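Local structure of uncharacterized protein MG377 homolog (1ZXJ) at residues Y42-I51 with H205-Q215. The protein is of unknown function but may act as a chaperone. Numbering follows the deposited sequence.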
ATOM      1  N   TYR A  42     -15.975  -3.976  12.500  1.00 45.33           N
ATOM      2  CA  TYR A  42     -15.533  -5.068  11.655  1.00 45.46           C
ATOM      3  C   TYR A  42     -16.636  -6.021  11.238  1.00 46.48           C
ATOM      4  O   TYR A  42     -16.400  -6.940  10.464  1.00 48.28           O
ATOM      5  CB  TYR A  42     -14.422  -5.834  12.355  1.00 44.35           C
ATOM      6  CG  TYR A  42     -13.276  -4.949  12.768  1.00 43.25           C
ATOM      7  CD1 TYR A  42     -13.272  -4.320  14.007  1.00 41.86           C
ATOM      8  CD2 TYR A  42     -12.199  -4.729  11.914  1.00 43.58           C
ATOM      9  CE1 TYR A  42     -12.221  -3.497  14.393  1.00 42.06           C
ATOM     10  CE2 TYR A  42     -11.141  -3.906  12.295  1.00 43.68           C
ATOM     11  CZ  TYR A  42     -11.161  -3.300  13.535  1.00 42.25           C
ATOM     12  OH  TYR A  42     -10.107  -2.521  13.935  1.00 43.77           O
ATOM     13  N   ASP A  43     -17.845  -5.804  11.738  1.00 47.53           N
ATOM     14  CA  ASP A  43     -18.956  -6.670  11.379  1.00 47.31           C
ATOM     15  C   ASP A  43     -19.775  -6.076  10.239  1.00 45.88           C
ATOM     16  O   ASP A  43     -20.483  -6.801   9.533  1.00 44.95           O
ATOM     17  CB  ASP A  43     -19.835  -6.930  12.602  1.00 50.87           C
ATOM     18  CG  ASP A  43     -19.190  -7.892  13.587  1.00 54.71           C
ATOM     19  OD1 ASP A  43     -19.696  -8.012  14.722  1.00 57.21           O
ATOM     20  OD2 ASP A  43     -18.181  -8.536  13.225  1.00 56.59           O
ATOM     21  N   GLU A  44     -19.683  -4.760  10.057  1.00 44.51           N
ATOM     22  CA  GLU A  44     -20.397  -4.115   8.960  1.00 43.73           C
ATOM     23  C   GLU A  44     -19.666  -4.615   7.723  1.00 40.68           C
ATOM     24  O   GLU A  44     -18.447  -4.505   7.642  1.00 39.99           O
ATOM     25  CB  GLU A  44     -20.300  -2.574   9.027  1.00 46.84           C
ATOM     26  CG  GLU A  44     -20.947  -1.889  10.251  1.00 53.49           C
ATOM     27  CD  GLU A  44     -22.179  -1.012   9.908  1.00 57.38           C
ATOM     28  OE1 GLU A  44     -22.173  -0.353   8.839  1.00 58.32           O
ATOM     29  OE2 GLU A  44     -23.142  -0.966  10.720  1.00 57.51           O
ATOM     30  N   VAL A  45     -20.407  -5.188   6.781  1.00 37.19           N
ATOM     31  CA  VAL A  45     -19.831  -5.703   5.547  1.00 33.79           C
ATOM     32  C   VAL A  45     -19.470  -4.551   4.606  1.00 32.74           C
ATOM     33  O   VAL A  45     -20.152  -3.524   4.586  1.00 33.05           O
ATOM     34  CB  VAL A  45     -20.823  -6.664   4.856  1.00 31.76           C
ATOM     35  CG1 VAL A  45     -20.296  -7.104   3.513  1.00 32.92           C
ATOM     36  CG2 VAL A  45     -21.028  -7.875   5.729  1.00 33.15           C
ATOM     37  N   ILE A  46     -18.381  -4.726   3.863  1.00 29.80           N
ATOM     38  CA  ILE A  46     -17.903  -3.741   2.904  1.00 28.06           C
ATOM     39  C   ILE A  46     -18.444  -4.066   1.527  1.00 27.67           C
ATOM     40  O   ILE A  46     -18.344  -5.200   1.070  1.00 27.40           O
ATOM     41  CB  ILE A  46     -16.366  -3.759   2.783  1.00 30.23           C
ATOM     42  CG1 ILE A  46     -15.723  -3.252   4.066  1.00 28.95           C
ATOM     43  CG2 ILE A  46     -15.928  -2.928   1.583  1.00 25.92           C
ATOM     44  CD1 ILE A  46     -15.943  -4.126   5.208  1.00 37.48           C
ATOM     45  N   GLU A  47     -19.000  -3.066   0.861  1.00 28.33           N
ATOM     46  CA  GLU A  47     -19.540  -3.256  -0.476  1.00 28.98           C
ATOM     47  C   GLU A  47     -18.420  -2.999  -1.466  1.00 27.95           C
ATOM     48  O   GLU A  47     -17.750  -1.964  -1.404  1.00 25.83           O
ATOM     49  CB  GLU A  47     -20.668  -2.262  -0.749  1.00 32.28           C
ATOM     50  CG  GLU A  47     -21.897  -2.417   0.152  1.00 39.83           C
ATOM     51  CD  GLU A  47     -22.868  -3.479  -0.348  1.00 45.32           C
ATOM     52  OE1 GLU A  47     -23.959  -3.631   0.253  1.00 47.04           O
ATOM     53  OE2 GLU A  47     -22.538  -4.158  -1.352  1.00 48.67           O
ATOM     54  N   VAL A  48     -18.203  -3.936  -2.377  1.00 26.57           N
ATOM     55  CA  VAL A  48     -17.171  -3.745  -3.384  1.00 27.38           C
ATOM     56  C   VAL A  48     -17.851  -3.373  -4.695  1.00 27.79           C
ATOM     57  O   VAL A  48     -18.665  -4.130  -5.217  1.00 26.25           O
ATOM     58  CB  VAL A  48     -16.351  -5.033  -3.625  1.00 30.15           C
ATOM     59  CG1 VAL A  48     -15.214  -4.743  -4.607  1.00 28.73           C
ATOM     60  CG2 VAL A  48     -15.821  -5.577  -2.311  1.00 27.55           C
ATOM     61  N   GLU A  49     -17.511  -2.210  -5.230  1.00 29.29           N
ATOM     62  CA  GLU A  49     -18.103  -1.769  -6.478  1.00 31.56           C
ATOM     63  C   GLU A  49     -17.628  -2.464  -7.748  1.00 31.34           C
ATOM     64  O   GLU A  49     -18.403  -2.633  -8.672  1.00 31.48           O
ATOM     65  CB  GLU A  49     -17.956  -0.261  -6.616  1.00 35.39           C
ATOM     66  CG  GLU A  49     -18.810   0.514  -5.613  1.00 45.66           C
ATOM     67  CD  GLU A  49     -19.997  -0.310  -5.058  1.00 50.48           C
ATOM     68  OE1 GLU A  49     -19.796  -1.092  -4.096  1.00 52.52           O
ATOM     69  OE2 GLU A  49     -21.131  -0.182  -5.586  1.00 53.36           O
ATOM     70  N   ARG A  50     -16.373  -2.875  -7.826  1.00 31.89           N
ATOM     71  CA  ARG A  50     -15.948  -3.557  -9.045  1.00 32.32           C
ATOM     72  C   ARG A  50     -15.006  -4.705  -8.814  1.00 30.81           C
ATOM     73  O   ARG A  50     -14.289  -4.728  -7.835  1.00 30.80           O
ATOM     74  CB  ARG A  50     -15.338  -2.575 -10.060  1.00 33.09           C
ATOM     75  CG  ARG A  50     -14.223  -1.729  -9.532  1.00 35.97           C
ATOM     76  CD  ARG A  50     -13.594  -0.908 -10.629  1.00 38.52           C
ATOM     77  NE  ARG A  50     -14.502   0.071 -11.235  1.00 43.59           N
ATOM     78  CZ  ARG A  50     -14.184   0.808 -12.304  1.00 43.37           C
ATOM     79  NH1 ARG A  50     -12.987   0.670 -12.874  1.00 42.19           N
ATOM     80  NH2 ARG A  50     -15.051   1.683 -12.803  1.00 41.26           N
ATOM     81  N   ILE A  51     -15.059  -5.653  -9.746  1.00 30.91           N
ATOM     82  CA  ILE A  51     -14.259  -6.872  -9.779  1.00 30.91           C
ATOM     83  C   ILE A  51     -13.062  -6.756 -10.738  1.00 30.05           C
ATOM     84  O   ILE A  51     -12.243  -7.674 -10.841  1.00 31.64           O
ATOM     85  CB  ILE A  51     -15.167  -8.061 -10.224  1.00 32.50           C
ATOM     86  CG1 ILE A  51     -15.839  -8.640  -8.995  1.00 35.18           C
ATOM     87  CG2 ILE A  51     -14.400  -9.154 -10.943  1.00 33.76           C
ATOM     88  CD1 ILE A  51     -14.864  -8.905  -7.875  1.00 40.32           C
ATOM     89  N   HIS A 205      -9.454  -8.510   8.000  1.00 26.75           N
ATOM     90  CA  HIS A 205     -10.372  -8.171   9.074  1.00 27.75           C
ATOM     91  C   HIS A 205     -11.778  -7.718   8.691  1.00 28.20           C
ATOM     92  O   HIS A 205     -12.445  -7.065   9.487  1.00 28.03           O
ATOM     93  CB  HIS A 205      -9.735  -7.102   9.973  1.00 29.96           C
ATOM     94  CG  HIS A 205      -8.538  -7.592  10.730  1.00 33.77           C
ATOM     95  ND1 HIS A 205      -7.895  -6.839  11.688  1.00 33.40           N
ATOM     96  CD2 HIS A 205      -7.845  -8.753  10.636  1.00 35.19           C
ATOM     97  CE1 HIS A 205      -6.855  -7.515  12.146  1.00 35.13           C
ATOM     98  NE2 HIS A 205      -6.801  -8.677  11.523  1.00 36.17           N
ATOM     99  N   PHE A 206     -12.236  -8.051   7.488  1.00 26.17           N
ATOM    100  CA  PHE A 206     -13.563  -7.647   7.077  1.00 23.71           C
ATOM    101  C   PHE A 206     -14.270  -8.664   6.202  1.00 24.88           C
ATOM    102  O   PHE A 206     -13.628  -9.475   5.556  1.00 27.11           O
ATOM    103  CB  PHE A 206     -13.496  -6.346   6.306  1.00 22.48           C
ATOM    104  CG  PHE A 206     -12.959  -5.203   7.080  1.00 19.61           C
ATOM    105  CD1 PHE A 206     -11.608  -5.011   7.185  1.00 20.30           C
ATOM    106  CD2 PHE A 206     -13.818  -4.264   7.629  1.00 22.81           C
ATOM    107  CE1 PHE A 206     -11.100  -3.897   7.822  1.00 24.66           C
ATOM    108  CE2 PHE A 206     -13.332  -3.137   8.277  1.00 24.30           C
ATOM    109  CZ  PHE A 206     -11.966  -2.945   8.370  1.00 25.47           C
ATOM    110  N   LYS A 207     -15.603  -8.615   6.196  1.00 25.80           N
ATOM    111  CA  LYS A 207     -16.422  -9.476   5.338  1.00 24.97           C
ATOM    112  C   LYS A 207     -16.750  -8.591   4.121  1.00 24.07           C
ATOM    113  O   LYS A 207     -17.115  -7.420   4.270  1.00 22.64           O
ATOM    114  CB  LYS A 207     -17.743  -9.840   6.006  1.00 26.76           C
ATOM    115  CG  LYS A 207     -17.681 -10.644   7.277  1.00 32.65           C
ATOM    116  CD  LYS A 207     -19.064 -10.565   7.956  1.00 37.53           C
ATOM    117  CE  LYS A 207     -19.128 -11.249   9.321  1.00 40.45           C
ATOM    118  NZ  LYS A 207     -19.113 -12.742   9.224  1.00 44.42           N
ATOM    119  N   PHE A 208     -16.634  -9.127   2.918  1.00 22.50           N
ATOM    120  CA  PHE A 208     -16.932  -8.310   1.749  1.00 20.43           C
ATOM    121  C   PHE A 208     -18.163  -8.815   1.047  1.00 19.06           C
ATOM    122  O   PHE A 208     -18.509  -9.987   1.152  1.00 17.79           O
ATOM    123  CB  PHE A 208     -15.754  -8.309   0.744  1.00 19.27           C
ATOM    124  CG  PHE A 208     -14.508  -7.650   1.258  1.00 17.29           C
ATOM    125  CD1 PHE A 208     -13.632  -8.342   2.087  1.00 18.78           C
ATOM    126  CD2 PHE A 208     -14.239  -6.320   0.963  1.00 16.28           C
ATOM    127  CE1 PHE A 208     -12.495  -7.716   2.626  1.00 17.31           C
ATOM    128  CE2 PHE A 208     -13.107  -5.678   1.490  1.00 19.12           C
ATOM    129  CZ  PHE A 208     -12.230  -6.387   2.334  1.00 17.90           C
ATOM    130  N   HIS A 209     -18.831  -7.897   0.362  1.00 18.92           N
ATOM    131  CA  HIS A 209     -20.004  -8.199  -0.446  1.00 19.55           C
ATOM    132  C   HIS A 209     -19.737  -7.582  -1.819  1.00 19.97           C
ATOM    133  O   HIS A 209     -19.398  -6.387  -1.926  1.00 18.93           O
ATOM    134  CB  HIS A 209     -21.305  -7.599   0.120  1.00 18.32           C
ATOM    135  CG  HIS A 209     -22.436  -7.660  -0.857  1.00 19.59           C
ATOM    136  ND1 HIS A 209     -23.120  -8.828  -1.122  1.00 19.81           N
ATOM    137  CD2 HIS A 209     -22.856  -6.767  -1.786  1.00 17.54           C
ATOM    138  CE1 HIS A 209     -23.896  -8.656  -2.176  1.00 15.98           C
ATOM    139  NE2 HIS A 209     -23.750  -7.415  -2.599  1.00 18.09           N
ATOM    140  N   PHE A 210     -19.887  -8.380  -2.871  1.00 20.49           N
ATOM    141  CA  PHE A 210     -19.630  -7.848  -4.210  1.00 22.54           C
ATOM    142  C   PHE A 210     -20.897  -7.404  -4.909  1.00 23.57           C
ATOM    143  O   PHE A 210     -21.745  -8.214  -5.228  1.00 24.85           O
ATOM    144  CB  PHE A 210     -18.886  -8.865  -5.082  1.00 22.61           C
ATOM    145  CG  PHE A 210     -17.486  -9.151  -4.619  1.00 22.52           C
ATOM    146  CD1 PHE A 210     -17.223 -10.229  -3.779  1.00 21.45           C
ATOM    147  CD2 PHE A 210     -16.429  -8.332  -5.014  1.00 24.02           C
ATOM    148  CE1 PHE A 210     -15.925 -10.494  -3.331  1.00 21.51           C
ATOM    149  CE2 PHE A 210     -15.118  -8.585  -4.573  1.00 24.96           C
ATOM    150  CZ  PHE A 210     -14.870  -9.677  -3.724  1.00 22.40           C
ATOM    151  N   ASN A 211     -20.994  -6.096  -5.130  1.00 25.31           N
ATOM    152  CA  ASN A 211     -22.123  -5.428  -5.777  1.00 24.01           C
ATOM    153  C   ASN A 211     -22.099  -5.669  -7.285  1.00 22.51           C
ATOM    154  O   ASN A 211     -21.670  -4.810  -8.038  1.00 22.37           O
ATOM    155  CB  ASN A 211     -22.007  -3.920  -5.500  1.00 27.54           C
ATOM    156  CG  ASN A 211     -23.242  -3.133  -5.924  1.00 30.68           C
ATOM    157  OD1 ASN A 211     -24.006  -3.561  -6.791  1.00 31.17           O
ATOM    158  ND2 ASN A 211     -23.430  -1.962  -5.318  1.00 30.86           N
ATOM    159  N   LEU A 212     -22.549  -6.828  -7.730  1.00 21.22           N
ATOM    160  CA  LEU A 212     -22.545  -7.123  -9.144  1.00 23.35           C
ATOM    161  C   LEU A 212     -23.948  -6.888  -9.712  1.00 27.98           C
ATOM    162  O   LEU A 212     -24.116  -6.500 -10.867  1.00 26.45           O
ATOM    163  CB  LEU A 212     -22.101  -8.570  -9.357  1.00 20.81           C
ATOM    164  CG  LEU A 212     -20.724  -8.951  -8.789  1.00 21.07           C
ATOM    165  CD1 LEU A 212     -20.439 -10.417  -9.054  1.00 20.20           C
ATOM    166  CD2 LEU A 212     -19.643  -8.118  -9.413  1.00 18.17           C
ATOM    167  N   THR A 213     -24.948  -7.107  -8.868  1.00 32.42           N
ATOM    168  CA  THR A 213     -26.354  -6.939  -9.212  1.00 37.16           C
ATOM    169  C   THR A 213     -27.003  -5.796  -8.426  1.00 41.26           C
ATOM    170  O   THR A 213     -27.690  -4.957  -8.997  1.00 43.31           O
ATOM    171  CB  THR A 213     -27.122  -8.207  -8.885  1.00 37.82           C
ATOM    172  OG1 THR A 213     -26.790  -9.216  -9.833  1.00 40.22           O
ATOM    173  CG2 THR A 213     -28.609  -7.960  -8.901  1.00 41.20           C
ATOM    174  N   GLY A 214     -26.793  -5.799  -7.111  1.00 44.43           N
ATOM    175  CA  GLY A 214     -27.352  -4.783  -6.236  1.00 49.50           C
ATOM    176  C   GLY A 214     -26.532  -4.655  -4.958  1.00 53.69           C
ATOM    177  O   GLY A 214     -25.354  -5.004  -4.963  1.00 54.99           O
ATOM    178  N   GLN A 215     -27.138  -4.187  -3.864  1.00 56.40           N
ATOM    179  CA  GLN A 215     -26.416  -4.005  -2.600  1.00 58.33           C
ATOM    180  C   GLN A 215     -26.844  -4.850  -1.391  1.00 60.06           C
ATOM    181  O   GLN A 215     -25.955  -5.463  -0.758  1.00 61.07           O
ATOM    182  CB  GLN A 215     -26.483  -2.550  -2.181  1.00 59.32           C
ATOM    183  CG  GLN A 215     -25.477  -1.667  -2.824  1.00 61.21           C
ATOM    184  CD  GLN A 215     -25.058  -0.576  -1.877  1.00 63.29           C
ATOM    185  OE1 GLN A 215     -25.902   0.052  -1.237  1.00 64.53           O
ATOM    186  NE2 GLN A 215     -23.756  -0.338  -1.777  1.00 64.39           N
TER
HETATM  187  O   HOH W   1     -19.838  -4.176 -10.195  1.00 17.86           O
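I46 and V48 pack against F208 and F210 on one face of a short two-stranded sheet, and this apolar row is the close-fitting side of the contact. The CB of I46 meets CD2 of F208 at 3.8 Å, and CG2 of V48 reaches the same CD2 obliquely, so one ring carbon is shared by two aliphatic side chains. CG1 of I46 lies beside its own backbone N (chi1 -68°), and the turn at chi2 brings CD1 to the F206 ring. That ring receives CD2 of Y42 over one face, 4.0 Å from CZ of F206, the two ring planes inclined at 42°. Helix 74-98 packs on the I46 end of this side, C93 on I46, L90 on F208 and I98 on F206. The pairing illustrates how a small parallel sheet can join distant parts of a chain: strand 46-48 comes before helix 55-66, and strand 208-210 directly after the last helix, 183-204. Four backbone bonds hold the strands, among them I46 N to K207 O at 3.0 Å and V48 N to H209 O at 2.8 Å; I46 O accepts from H209 N, and V48 O from N211 N as the chain enters an inverse gamma turn at N211. The face of E47 and H209 is looser and more polar. Just before the strands, the methyls of exposed V45 rest on K207, CG2 lying 3.8 Å from its CB, while the carboxylate of E47 stacks on the amide of poorly ordered Q215, their planes 22° apart. Beyond the strand ends a water bridges E49 O and N211 O, donating to both.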